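Local coordinates for protein ABC transporter (Thermotoga maritima, PDB 1JI0) that binds ATP and, as the nucleotide-binding subunit of an ABC transporter, probably hydrolyses it to drive uptake of branched-chain amino acids, at residues L7-H13 with A58-I64; G82-E88 with K159-E165; F126-R132 with E144-I150. One frame throughout, in Å; residues are numbered along the deposited sequence.

Interaction 1 of 3, residues L7-H13 with A58-I64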
loop_
_atom_site.group_PDB
_atom_site.type_symbol
_atom_site.label_atom_id
_atom_site.label_comp_id
_atom_site.label_asym_id
_atom_site.label_seq_id
_atom_site.Cartn_x
_atom_site.Cartn_y
_atom_site.Cartn_z
ATOM N N LEU A 7 -3.180 12.065 2.889
ATOM C CA LEU A 7 -3.819 11.886 1.597
ATOM C C LEU A 7 -5.322 11.994 1.722
ATOM O O LEU A 7 -5.933 11.343 2.577
ATOM C CB LEU A 7 -3.472 10.519 1.003
ATOM C CG LEU A 7 -4.036 10.302 -0.407
ATOM C CD1 LEU A 7 -3.123 10.987 -1.433
ATOM C CD2 LEU A 7 -4.127 8.814 -0.693
ATOM N N GLU A 8 -5.914 12.833 0.884
ATOM C CA GLU A 8 -7.360 12.984 0.873
ATOM C C GLU A 8 -7.866 12.889 -0.559
ATOM O O GLU A 8 -7.378 13.584 -1.452
ATOM C CB GLU A 8 -7.798 14.320 1.476
ATOM C CG GLU A 8 -9.319 14.444 1.555
ATOM C CD GLU A 8 -9.792 15.762 2.132
ATOM O OE1 GLU A 8 -8.940 16.630 2.420
ATOM O OE2 GLU A 8 -11.020 15.930 2.296
ATOM N N VAL A 9 -8.831 12.008 -0.776
ATOM C CA VAL A 9 -9.426 11.828 -2.094
ATOM C C VAL A 9 -10.819 12.423 -1.980
ATOM O O VAL A 9 -11.554 12.083 -1.061
ATOM C CB VAL A 9 -9.526 10.316 -2.468
ATOM C CG1 VAL A 9 -10.246 10.144 -3.801
ATOM C CG2 VAL A 9 -8.134 9.705 -2.550
ATOM N N GLN A 10 -11.175 13.331 -2.887
ATOM C CA GLN A 10 -12.500 13.944 -2.841
ATOM C C GLN A 10 -13.304 13.632 -4.098
ATOM O O GLN A 10 -12.839 13.879 -5.209
ATOM C CB GLN A 10 -12.388 15.466 -2.692
ATOM C CG GLN A 10 -11.460 15.930 -1.583
ATOM C CD GLN A 10 -11.473 17.438 -1.413
ATOM O OE1 GLN A 10 -11.514 18.188 -2.393
ATOM N NE2 GLN A 10 -11.429 17.891 -0.165
ATOM N N SER A 11 -14.506 13.093 -3.907
ATOM C CA SER A 11 -15.413 12.751 -5.004
ATOM C C SER A 11 -14.680 12.292 -6.262
ATOM O O SER A 11 -14.913 12.818 -7.351
ATOM C CB SER A 11 -16.295 13.960 -5.338
ATOM O OG SER A 11 -16.995 14.411 -4.186
ATOM N N LEU A 12 -13.797 11.312 -6.100
ATOM C CA LEU A 12 -13.009 10.783 -7.203
ATOM C C LEU A 12 -13.832 9.950 -8.173
ATOM O O LEU A 12 -14.609 9.089 -7.764
ATOM C CB LEU A 12 -11.856 9.928 -6.667
ATOM C CG LEU A 12 -11.041 9.122 -7.690
ATOM C CD1 LEU A 12 -10.348 10.060 -8.660
ATOM C CD2 LEU A 12 -10.023 8.248 -6.972
ATOM N N HIS A 13 -13.651 10.228 -9.463
ATOM C CA HIS A 13 -14.329 9.501 -10.533
ATOM C C HIS A 13 -13.259 9.024 -11.494
ATOM O O HIS A 13 -12.376 9.790 -11.873
ATOM C CB HIS A 13 -15.315 10.405 -11.281
ATOM C CG HIS A 13 -16.666 10.474 -10.648
ATOM N ND1 HIS A 13 -17.657 9.552 -10.910
ATOM C CD2 HIS A 13 -17.175 11.320 -9.723
ATOM C CE1 HIS A 13 -18.718 9.826 -10.172
ATOM N NE2 HIS A 13 -18.451 10.895 -9.441
ATOM N N ALA A 58 -8.014 10.804 -13.680
ATOM C CA ALA A 58 -9.135 11.111 -12.807
ATOM C C ALA A 58 -9.974 12.142 -13.555
ATOM O O ALA A 58 -9.582 13.298 -13.672
ATOM C CB ALA A 58 -8.632 11.692 -11.490
ATOM N N GLN A 59 -11.123 11.709 -14.064
ATOM C CA GLN A 59 -12.018 12.576 -14.826
ATOM C C GLN A 59 -12.729 13.605 -13.949
ATOM O O GLN A 59 -13.149 14.658 -14.426
ATOM C CB GLN A 59 -13.076 11.732 -15.547
ATOM C CG GLN A 59 -12.557 10.420 -16.129
ATOM C CD GLN A 59 -11.648 10.614 -17.325
ATOM O OE1 GLN A 59 -11.336 9.657 -18.044
ATOM N NE2 GLN A 59 -11.214 11.854 -17.547
ATOM N N LYS A 60 -12.874 13.293 -12.669
ATOM C CA LYS A 60 -13.551 14.199 -11.759
ATOM C C LYS A 60 -13.035 14.009 -10.337
ATOM O O LYS A 60 -12.572 12.928 -9.981
ATOM C CB LYS A 60 -15.057 13.943 -11.824
ATOM C CG LYS A 60 -15.896 15.196 -11.992
ATOM C CD LYS A 60 -17.306 14.859 -12.474
ATOM C CE LYS A 60 -17.281 14.190 -13.849
ATOM N NZ LYS A 60 -16.667 15.067 -14.891
ATOM N N GLY A 61 -13.111 15.071 -9.538
ATOM C CA GLY A 61 -12.646 15.012 -8.161
ATOM C C GLY A 61 -11.176 15.357 -8.016
ATOM O O GLY A 61 -10.497 15.654 -9.001
ATOM N N LYS A 62 -10.672 15.329 -6.786
ATOM C CA LYS A 62 -9.268 15.636 -6.572
ATOM C C LYS A 62 -8.585 14.753 -5.544
ATOM O O LYS A 62 -9.217 14.169 -4.667
ATOM C CB LYS A 62 -9.080 17.104 -6.182
ATOM C CG LYS A 62 -9.750 17.508 -4.896
ATOM C CD LYS A 62 -9.400 18.950 -4.527
ATOM C CE LYS A 62 -9.825 19.931 -5.615
ATOM N NZ LYS A 62 -9.608 21.353 -5.196
ATOM N N ILE A 63 -7.271 14.668 -5.691
ATOM C CA ILE A 63 -6.420 13.881 -4.822
ATOM C C ILE A 63 -5.476 14.905 -4.219
ATOM O O ILE A 63 -4.764 15.608 -4.937
ATOM C CB ILE A 63 -5.634 12.831 -5.636
ATOM C CG1 ILE A 63 -6.627 11.945 -6.402
ATOM C CG2 ILE A 63 -4.777 11.977 -4.712
ATOM C CD1 ILE A 63 -5.987 10.817 -7.199
ATOM N N ILE A 64 -5.500 15.001 -2.896
ATOM C CA ILE A 64 -4.683 15.964 -2.181
ATOM C C ILE A 64 -3.646 15.266 -1.310
ATOM O O ILE A 64 -3.995 14.476 -0.442
ATOM C CB ILE A 64 -5.591 16.858 -1.304
ATOM C CG1 ILE A 64 -6.721 17.434 -2.163
ATOM C CG2 ILE A 64 -4.777 17.990 -0.687
ATOM C CD1 ILE A 64 -7.827 18.100 -1.368
#

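Interaction 2 of 3, residues G82-E88 with K159-E165. With ATP (adenosine-5'-triphosphate), chain B.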
loop_
_atom_site.group_PDB
_atom_site.type_symbol
_atom_site.label_atom_id
_atom_site.label_comp_id
_atom_site.label_asym_id
_atom_site.label_seq_id
_atom_site.Cartn_x
_atom_site.Cartn_y
_atom_site.Cartn_z
ATOM N N GLY A 82 7.078 11.610 -2.679
ATOM C CA GLY A 82 7.079 10.803 -1.473
ATOM C C GLY A 82 6.042 9.707 -1.396
ATOM O O GLY A 82 5.926 9.048 -0.360
ATOM N N ILE A 83 5.282 9.506 -2.467
ATOM C CA ILE A 83 4.281 8.448 -2.484
ATOM C C ILE A 83 4.857 7.190 -3.126
ATOM O O ILE A 83 5.096 7.157 -4.331
ATOM C CB ILE A 83 3.011 8.864 -3.262
ATOM C CG1 ILE A 83 2.284 9.979 -2.513
ATOM C CG2 ILE A 83 2.076 7.661 -3.431
ATOM C CD1 ILE A 83 0.966 10.371 -3.134
ATOM N N ALA A 84 5.080 6.163 -2.309
ATOM C CA ALA A 84 5.619 4.891 -2.777
ATOM C C ALA A 84 4.501 3.873 -2.973
ATOM O O ALA A 84 3.594 3.766 -2.141
ATOM C CB ALA A 84 6.629 4.353 -1.777
ATOM N N LEU A 85 4.562 3.128 -4.072
ATOM C CA LEU A 85 3.558 2.115 -4.361
ATOM C C LEU A 85 4.178 0.744 -4.597
ATOM O O LEU A 85 5.083 0.599 -5.414
ATOM C CB LEU A 85 2.742 2.513 -5.593
ATOM C CG LEU A 85 1.863 1.433 -6.238
ATOM C CD1 LEU A 85 0.835 0.914 -5.237
ATOM C CD2 LEU A 85 1.167 2.006 -7.459
ATOM N N VAL A 86 3.707 -0.252 -3.849
ATOM C CA VAL A 86 4.158 -1.632 -4.011
ATOM C C VAL A 86 2.942 -2.287 -4.658
ATOM O O VAL A 86 2.020 -2.736 -3.970
ATOM C CB VAL A 86 4.454 -2.321 -2.660
ATOM C CG1 VAL A 86 5.002 -3.720 -2.906
ATOM C CG2 VAL A 86 5.470 -1.513 -1.863
ATOM N N PRO A 87 2.922 -2.337 -6.000
ATOM C CA PRO A 87 1.845 -2.909 -6.814
ATOM C C PRO A 87 1.694 -4.412 -6.667
ATOM O O PRO A 87 2.499 -5.061 -6.007
ATOM C CB PRO A 87 2.257 -2.522 -8.225
ATOM C CG PRO A 87 3.746 -2.704 -8.156
ATOM C CD PRO A 87 4.099 -2.040 -6.843
ATOM N N GLU A 88 0.643 -4.952 -7.281
ATOM C CA GLU A 88 0.398 -6.388 -7.258
ATOM C C GLU A 88 1.423 -7.027 -8.184
ATOM O O GLU A 88 1.882 -6.398 -9.138
ATOM C CB GLU A 88 -1.006 -6.713 -7.776
ATOM C CG GLU A 88 -2.124 -6.497 -6.774
ATOM C CD GLU A 88 -3.488 -6.879 -7.331
ATOM O OE1 GLU A 88 -3.998 -6.163 -8.221
ATOM O OE2 GLU A 88 -4.049 -7.904 -6.880
ATOM N N LYS A 159 6.601 8.954 2.275
ATOM C CA LYS A 159 5.793 9.836 3.104
ATOM C C LYS A 159 4.427 9.162 3.180
ATOM O O LYS A 159 3.629 9.423 4.082
ATOM C CB LYS A 159 5.677 11.225 2.470
ATOM C CG LYS A 159 6.958 12.043 2.572
ATOM C CD LYS A 159 6.767 13.449 2.043
ATOM C CE LYS A 159 8.047 14.264 2.189
ATOM N NZ LYS A 159 7.828 15.685 1.780
ATOM N N LEU A 160 4.178 8.283 2.215
ATOM C CA LEU A 160 2.939 7.520 2.140
ATOM C C LEU A 160 3.269 6.193 1.466
ATOM O O LEU A 160 3.706 6.169 0.309
ATOM C CB LEU A 160 1.896 8.265 1.311
ATOM C CG LEU A 160 0.406 7.907 1.434
ATOM C CD1 LEU A 160 -0.154 7.696 0.052
ATOM C CD2 LEU A 160 0.182 6.672 2.298
ATOM N N LEU A 161 3.080 5.092 2.185
ATOM C CA LEU A 161 3.358 3.774 1.612
ATOM C C LEU A 161 2.043 3.118 1.202
ATOM O O LEU A 161 1.180 2.855 2.051
ATOM C CB LEU A 161 4.093 2.892 2.626
ATOM C CG LEU A 161 4.369 1.425 2.258
ATOM C CD1 LEU A 161 5.258 1.348 1.024
ATOM C CD2 LEU A 161 5.050 0.715 3.433
HETATM N N MSE A 162 1.881 2.876 -0.097
HETATM C CA MSE A 162 0.674 2.241 -0.618
HETATM C C MSE A 162 1.037 0.816 -1.018
HETATM O O MSE A 162 2.107 0.579 -1.582
HETATM C CB MSE A 162 0.135 3.010 -1.828
HETATM C CG MSE A 162 -0.145 4.488 -1.539
HETATM SE SE MSE A 162 -1.225 5.367 -2.863
HETATM C CE MSE A 162 -2.951 5.029 -2.120
HETATM N N MSE A 163 0.150 -0.130 -0.718
HETATM C CA MSE A 163 0.400 -1.533 -1.024
HETATM C C MSE A 163 -0.856 -2.176 -1.599
HETATM O O MSE A 163 -1.940 -2.071 -1.018
HETATM C CB MSE A 163 0.834 -2.267 0.246
HETATM C CG MSE A 163 2.002 -1.625 0.982
HETATM SE SE MSE A 163 2.489 -2.601 2.610
HETATM C CE MSE A 163 2.301 -1.191 3.889
ATOM N N ASP A 164 -0.710 -2.836 -2.742
ATOM C CA ASP A 164 -1.839 -3.479 -3.400
ATOM C C ASP A 164 -1.758 -4.984 -3.194
ATOM O O ASP A 164 -0.882 -5.657 -3.751
ATOM C CB ASP A 164 -1.848 -3.149 -4.903
ATOM C CG ASP A 164 -3.168 -3.499 -5.576
ATOM O OD1 ASP A 164 -4.064 -4.064 -4.916
ATOM O OD2 ASP A 164 -3.321 -3.208 -6.777
ATOM N N GLU A 165 -2.678 -5.493 -2.377
ATOM C CA GLU A 165 -2.777 -6.907 -2.044
ATOM C C GLU A 165 -1.437 -7.549 -1.725
ATOM O O GLU A 165 -1.011 -8.480 -2.398
ATOM C CB GLU A 165 -3.461 -7.659 -3.179
ATOM C CG GLU A 165 -4.725 -6.968 -3.634
ATOM C CD GLU A 165 -5.839 -7.931 -3.899
ATOM O OE1 GLU A 165 -6.026 -8.849 -3.073
ATOM O OE2 GLU A 165 -6.535 -7.775 -4.925
HETATM P PG ATP B . -6.909 -5.950 -8.133
HETATM O O1G ATP B . -6.715 -7.411 -8.096
HETATM O O2G ATP B . -6.563 -5.244 -6.880
HETATM O O3G ATP B . -6.421 -5.323 -9.414
HETATM P PB ATP B . -9.441 -4.458 -7.991
HETATM O O1B ATP B . -10.735 -4.838 -7.341
HETATM O O2B ATP B . -8.637 -3.417 -7.376
HETATM O O3B ATP B . -8.519 -5.795 -8.142
HETATM P PA ATP B . -9.527 -2.995 -10.537
HETATM O O1A ATP B . -8.099 -2.943 -10.884
HETATM O O2A ATP B . -10.199 -1.723 -10.164
HETATM O O3A ATP B . -9.779 -4.160 -9.470
HETATM O "O5'" ATP B . -10.281 -3.643 -11.742
HETATM C "C5'" ATP B . -11.693 -3.872 -11.695
HETATM C "C4'" ATP B . -12.441 -2.922 -12.558
HETATM O "O4'" ATP B . -12.069 -3.209 -13.937
HETATM C "C3'" ATP B . -13.931 -3.142 -12.500
HETATM O "O3'" ATP B . -14.598 -1.878 -12.315
HETATM C "C2'" ATP B . -14.250 -3.797 -13.813
HETATM O "O2'" ATP B . -15.562 -3.529 -14.296
HETATM C "C1'" ATP B . -13.240 -3.111 -14.748
HETATM N N9 ATP B . -12.983 -3.778 -16.081
HETATM C C8 ATP B . -11.784 -3.892 -16.754
HETATM N N7 ATP B . -11.842 -4.512 -17.901
HETATM C C5 ATP B . -13.187 -4.836 -18.006
HETATM C C6 ATP B . -13.937 -5.516 -19.015
HETATM N N6 ATP B . -13.347 -5.970 -20.108
HETATM N N1 ATP B . -15.276 -5.692 -18.838
HETATM C C2 ATP B . -15.858 -5.226 -17.725
HETATM N N3 ATP B . -15.273 -4.570 -16.699
HETATM C C4 ATP B . -13.905 -4.403 -16.907
HETATM O O HOH W 1 1.767 -5.254 -2.658
HETATM O O HOH W 2 -1.048 -2.481 -7.823
#

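Interaction 3 of 3, residues F126-R132 with E144-I150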
loop_
_atom_site.group_PDB
_atom_site.type_symbol
_atom_site.label_atom_id
_atom_site.label_comp_id
_atom_site.label_asym_id
_atom_site.label_seq_id
_atom_site.Cartn_x
_atom_site.Cartn_y
_atom_site.Cartn_z
ATOM N N PHE A 126 13.085 -8.192 7.968
ATOM C CA PHE A 126 13.115 -9.310 7.031
ATOM C C PHE A 126 14.370 -10.161 7.169
ATOM O O PHE A 126 15.238 -10.146 6.297
ATOM C CB PHE A 126 13.033 -8.790 5.596
ATOM C CG PHE A 126 11.838 -7.928 5.330
ATOM C CD1 PHE A 126 10.559 -8.472 5.330
ATOM C CD2 PHE A 126 11.991 -6.571 5.076
ATOM C CE1 PHE A 126 9.450 -7.672 5.077
ATOM C CE2 PHE A 126 10.889 -5.765 4.823
ATOM C CZ PHE A 126 9.617 -6.319 4.823
ATOM N N PRO A 127 14.480 -10.922 8.267
ATOM C CA PRO A 127 15.652 -11.775 8.485
ATOM C C PRO A 127 15.972 -12.646 7.268
ATOM O O PRO A 127 17.128 -12.751 6.853
ATOM C CB PRO A 127 15.242 -12.602 9.700
ATOM C CG PRO A 127 14.407 -11.631 10.476
ATOM C CD PRO A 127 13.541 -11.023 9.398
ATOM N N ARG A 128 14.938 -13.263 6.703
ATOM C CA ARG A 128 15.087 -14.129 5.539
ATOM C C ARG A 128 15.744 -13.428 4.352
ATOM O O ARG A 128 16.427 -14.060 3.546
ATOM C CB ARG A 128 13.723 -14.667 5.110
ATOM C CG ARG A 128 13.098 -15.644 6.086
ATOM C CD ARG A 128 14.018 -16.825 6.323
ATOM N NE ARG A 128 13.300 -17.988 6.839
ATOM C CZ ARG A 128 12.356 -18.638 6.166
ATOM N NH1 ARG A 128 12.013 -18.237 4.946
ATOM N NH2 ARG A 128 11.761 -19.696 6.708
ATOM N N LEU A 129 15.526 -12.124 4.238
ATOM C CA LEU A 129 16.108 -11.364 3.141
ATOM C C LEU A 129 17.604 -11.173 3.372
ATOM O O LEU A 129 18.399 -11.325 2.449
ATOM C CB LEU A 129 15.403 -10.009 3.006
ATOM C CG LEU A 129 14.595 -9.769 1.726
ATOM C CD1 LEU A 129 13.723 -10.966 1.409
ATOM C CD2 LEU A 129 13.751 -8.516 1.895
ATOM N N LYS A 130 17.986 -10.843 4.603
ATOM C CA LYS A 130 19.396 -10.654 4.928
ATOM C C LYS A 130 20.099 -12.002 4.825
ATOM O O LYS A 130 21.314 -12.078 4.650
ATOM C CB LYS A 130 19.553 -10.095 6.342
ATOM C CG LYS A 130 21.001 -9.953 6.789
ATOM C CD LYS A 130 21.100 -9.256 8.133
ATOM C CE LYS A 130 22.547 -9.073 8.560
ATOM N NZ LYS A 130 22.667 -8.321 9.842
ATOM N N GLU A 131 19.314 -13.066 4.935
ATOM C CA GLU A 131 19.835 -14.421 4.838
ATOM C C GLU A 131 20.233 -14.699 3.393
ATOM O O GLU A 131 20.984 -15.631 3.117
ATOM C CB GLU A 131 18.763 -15.425 5.293
ATOM C CG GLU A 131 19.076 -16.889 4.984
ATOM C CD GLU A 131 18.035 -17.857 5.543
ATOM O OE1 GLU A 131 18.167 -19.077 5.298
ATOM O OE2 GLU A 131 17.089 -17.407 6.228
ATOM N N ARG A 132 19.733 -13.879 2.473
ATOM C CA ARG A 132 20.026 -14.058 1.056
ATOM C C ARG A 132 20.383 -12.729 0.398
ATOM O O ARG A 132 20.003 -12.465 -0.740
ATOM C CB ARG A 132 18.812 -14.678 0.363
ATOM C CG ARG A 132 18.285 -15.925 1.057
ATOM C CD ARG A 132 17.002 -16.426 0.408
ATOM N NE ARG A 132 16.473 -17.619 1.068
ATOM C CZ ARG A 132 16.033 -17.653 2.323
ATOM N NH1 ARG A 132 16.053 -16.556 3.071
ATOM N NH2 ARG A 132 15.569 -18.786 2.831
ATOM N N GLU A 144 9.340 -14.172 -0.406
ATOM C CA GLU A 144 10.546 -13.380 -0.206
ATOM C C GLU A 144 10.596 -12.191 -1.159
ATOM O O GLU A 144 11.009 -11.098 -0.776
ATOM C CB GLU A 144 11.773 -14.268 -0.402
ATOM C CG GLU A 144 11.791 -15.453 0.550
ATOM C CD GLU A 144 12.924 -16.412 0.269
ATOM O OE1 GLU A 144 12.926 -17.035 -0.817
ATOM O OE2 GLU A 144 13.810 -16.535 1.139
ATOM N N GLN A 145 10.177 -12.409 -2.399
ATOM C CA GLN A 145 10.171 -11.339 -3.387
ATOM C C GLN A 145 9.209 -10.236 -2.956
ATOM O O GLN A 145 9.496 -9.047 -3.120
ATOM C CB GLN A 145 9.762 -11.879 -4.755
ATOM C CG GLN A 145 10.788 -12.812 -5.375
ATOM C CD GLN A 145 10.452 -13.160 -6.806
ATOM O OE1 GLN A 145 9.439 -13.798 -7.076
ATOM N NE2 GLN A 145 11.298 -12.732 -7.738
ATOM N N GLN A 146 8.066 -10.644 -2.403
ATOM C CA GLN A 146 7.062 -9.700 -1.930
ATOM C C GLN A 146 7.697 -8.870 -0.825
ATOM O O GLN A 146 7.535 -7.651 -0.779
ATOM C CB GLN A 146 5.836 -10.449 -1.386
ATOM C CG GLN A 146 4.757 -9.554 -0.788
ATOM C CD GLN A 146 4.220 -8.536 -1.780
ATOM O OE1 GLN A 146 3.797 -8.888 -2.882
ATOM N NE2 GLN A 146 4.230 -7.267 -1.389
HETATM N N MSE A 147 8.432 -9.542 0.055
HETATM C CA MSE A 147 9.104 -8.874 1.159
HETATM C C MSE A 147 10.199 -7.958 0.621
HETATM O O MSE A 147 10.490 -6.912 1.209
HETATM C CB MSE A 147 9.709 -9.908 2.114
HETATM C CG MSE A 147 8.690 -10.887 2.693
HETATM SE SE MSE A 147 7.261 -10.034 3.732
HETATM C CE MSE A 147 7.784 -10.611 5.516
ATOM N N LEU A 148 10.805 -8.357 -0.495
ATOM C CA LEU A 148 11.862 -7.558 -1.113
ATOM C C LEU A 148 11.259 -6.280 -1.701
ATOM O O LEU A 148 11.806 -5.192 -1.530
ATOM C CB LEU A 148 12.573 -8.365 -2.210
ATOM C CG LEU A 148 13.734 -7.674 -2.951
ATOM C CD1 LEU A 148 14.658 -7.028 -1.951
ATOM C CD2 LEU A 148 14.500 -8.683 -3.797
ATOM N N ALA A 149 10.124 -6.422 -2.381
ATOM C CA ALA A 149 9.436 -5.276 -2.978
ATOM C C ALA A 149 9.099 -4.255 -1.894
ATOM O O ALA A 149 9.272 -3.045 -2.079
ATOM C CB ALA A 149 8.163 -5.737 -3.678
ATOM N N ILE A 150 8.617 -4.747 -0.759
ATOM C CA ILE A 150 8.277 -3.874 0.359
ATOM C C ILE A 150 9.541 -3.218 0.921
ATOM O O ILE A 150 9.529 -2.045 1.283
ATOM C CB ILE A 150 7.569 -4.664 1.495
ATOM C CG1 ILE A 150 6.205 -5.163 1.011
ATOM C CG2 ILE A 150 7.409 -3.786 2.727
ATOM C CD1 ILE A 150 5.508 -6.064 1.997
#

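Interaction 1 of 3, residues L7-H13 with A58-I64
Q10 sets CG anti to its carbonyl carbon (chi1 -49°) and runs on extended, while K62 turns CG between its backbone N and carbonyl carbon (chi1 62°); the two chains lie side by side, pointing the same way. Q10 OE1 rests on the methylenes of K62, 3.1 Å from K62 CD, and the amide carbon Q10 CD sits against the end of I64, 3.7 Å from I64 CD1. Within its own strand Q10 NE2 donates a nearly straight bond to E8 OE2 (3.2 Å), meeting it from above the carboxylate plane. E8, Q10, K62 and I64 share one face; V9 and I63 point to the other, where L7 CD1 packs on I63 CG2 at 3.8 Å and both L7 and I63 reach I52 of helix 45-52.

These strands belong to the antiparallel sheet of the ABC ATPase, and strand 7-10 is also bonded to strand 25-30. E8 with I64 and Q10 with K62 are hydrogen-bonded pairs, V9 with I63 a non-hydrogen-bonded one; Q10 N donates to K62 O at 2.8 Å. S11 and L12 both face I25 of strand 25-30, a G1 beta bulge, and across to 58-64 the register shifts by one after Q10. Opposite it, G61 has a positive phi of 89°, and a CB there would collide with Q10 O and S11 O. Past the bulge H13 N bonds to K60 O. H13 CB lies 3.6 Å from K60 CB as the two side chains cross; H13 ND1 is hydrogen-bonded to H20 NE2. L12 CD1 meets A58 CB at 3.7 Å.

Interaction 2 of 3, residues G82-E88 with K159-E165
G82-E88 and K159-E165 pair as parallel strands of the P-loop NTPase core: 83-86 is outermost in its sheet, and 160-164, the Walker B strand, ends at D164, with E165 just after it, both in the ATP pocket. Backbone bonds alternate from A84 N to L160 O through D164 N to V86 O; before them, G82 O takes both K159 N (2.7 Å) and L160 N. Apolar contacts fill both faces: I83 CG2 lies 4.1 Å from M162 SE, a selenomethionine, and V86 CG2 is equally far from L161 CD1, beneath helix 142-154.

The acidic groups gather at the γ-phosphate, like charges close together. E88, extended beyond CG, crosses D164 and lays its CG 3.4 Å from D164 CG; its OE2 comes within 3.2 Å of E165 OE2, their carboxylate planes 15° apart. With an alanine here in place of E88, the carboxylate beside the γ-phosphate and the CG packed on D164 are gone, which would probably open a gap alongside D164 and the phosphate. D164 OD2 is hydrogen-bonded to T46 OG1 of the Walker A loop, and water 2 donates to D164 OD2 at 2.6 Å while accepting from E88 N.

Interaction 3 of 3, residues F126-R132 with E144-I150
F126 and M147 cross obliquely in a Met-aromatic contact that joins the short helix 127-130 to helix 142-154, which begins in the ABC signature sequence (S141 to E144 lie in it), in the helical subdomain. F126, the N-cap residue of the short helix, directs its ring at the long one. Selenomethionine M147 bends at chi2 (-60°) and chi3 (-109°), which folds its end back along the ring: CE lies at the edge, in plane, 3.4 Å from F126 CE1, and SE stands 4.7 Å from the ring centroid, well off the normal. One face of the same ring is met instead by the backbone oxygen M147 O, 3.7 Å above its plane and offset toward the rim. I150 crosses F126 at about a right angle, bringing its CG2 to the edge, 4.0 Å from F126 CZ. F126 also touches V181 of helix 172-187.

L129 forks against the backbone of helix 142-154. Its CD1 touches E144 O, and its CD2 rests on M147 O and L148 CA, 3.7 Å from each.

The outer rim is charged. R132 and E144 cross at about a right angle, guanidinium and carboxylate planes 80° apart, the carboxylate over one guanidinium face. They form a salt bridge of charges alone, since no N-H points at the oxygen, and the exact place of E144 OE2 is doubtful. E131 joins the network from beside R132, its OE2 3.4 Å from R132 NH1. The other carboxylate oxygen, E144 OE1, accepts a hydrogen bond from the backbone N of S141.

Interaction 2 is the middle of the three, its centre about 17 Å from that of interaction 1 and about 17 Å from that of interaction 3; the outer two lie on opposite sides of the chain's centre, nearest atoms about 17 Å apart. L7 CD2 of interaction 1 packs at 4.2 Å on both L160 CD1 and M162 CE of interaction 2. On the far side V86 CG1 meets A149 CB at 3.8 Å, joining strand 83-86 to helix 142-154, which leads on in the chain to strand 160-164. Interaction 2 reaches the ATP phosphates directly; L12 of interaction 1 stands about 10 Å from the nucleotide by its side chain, and interaction 3 lies away from the pocket.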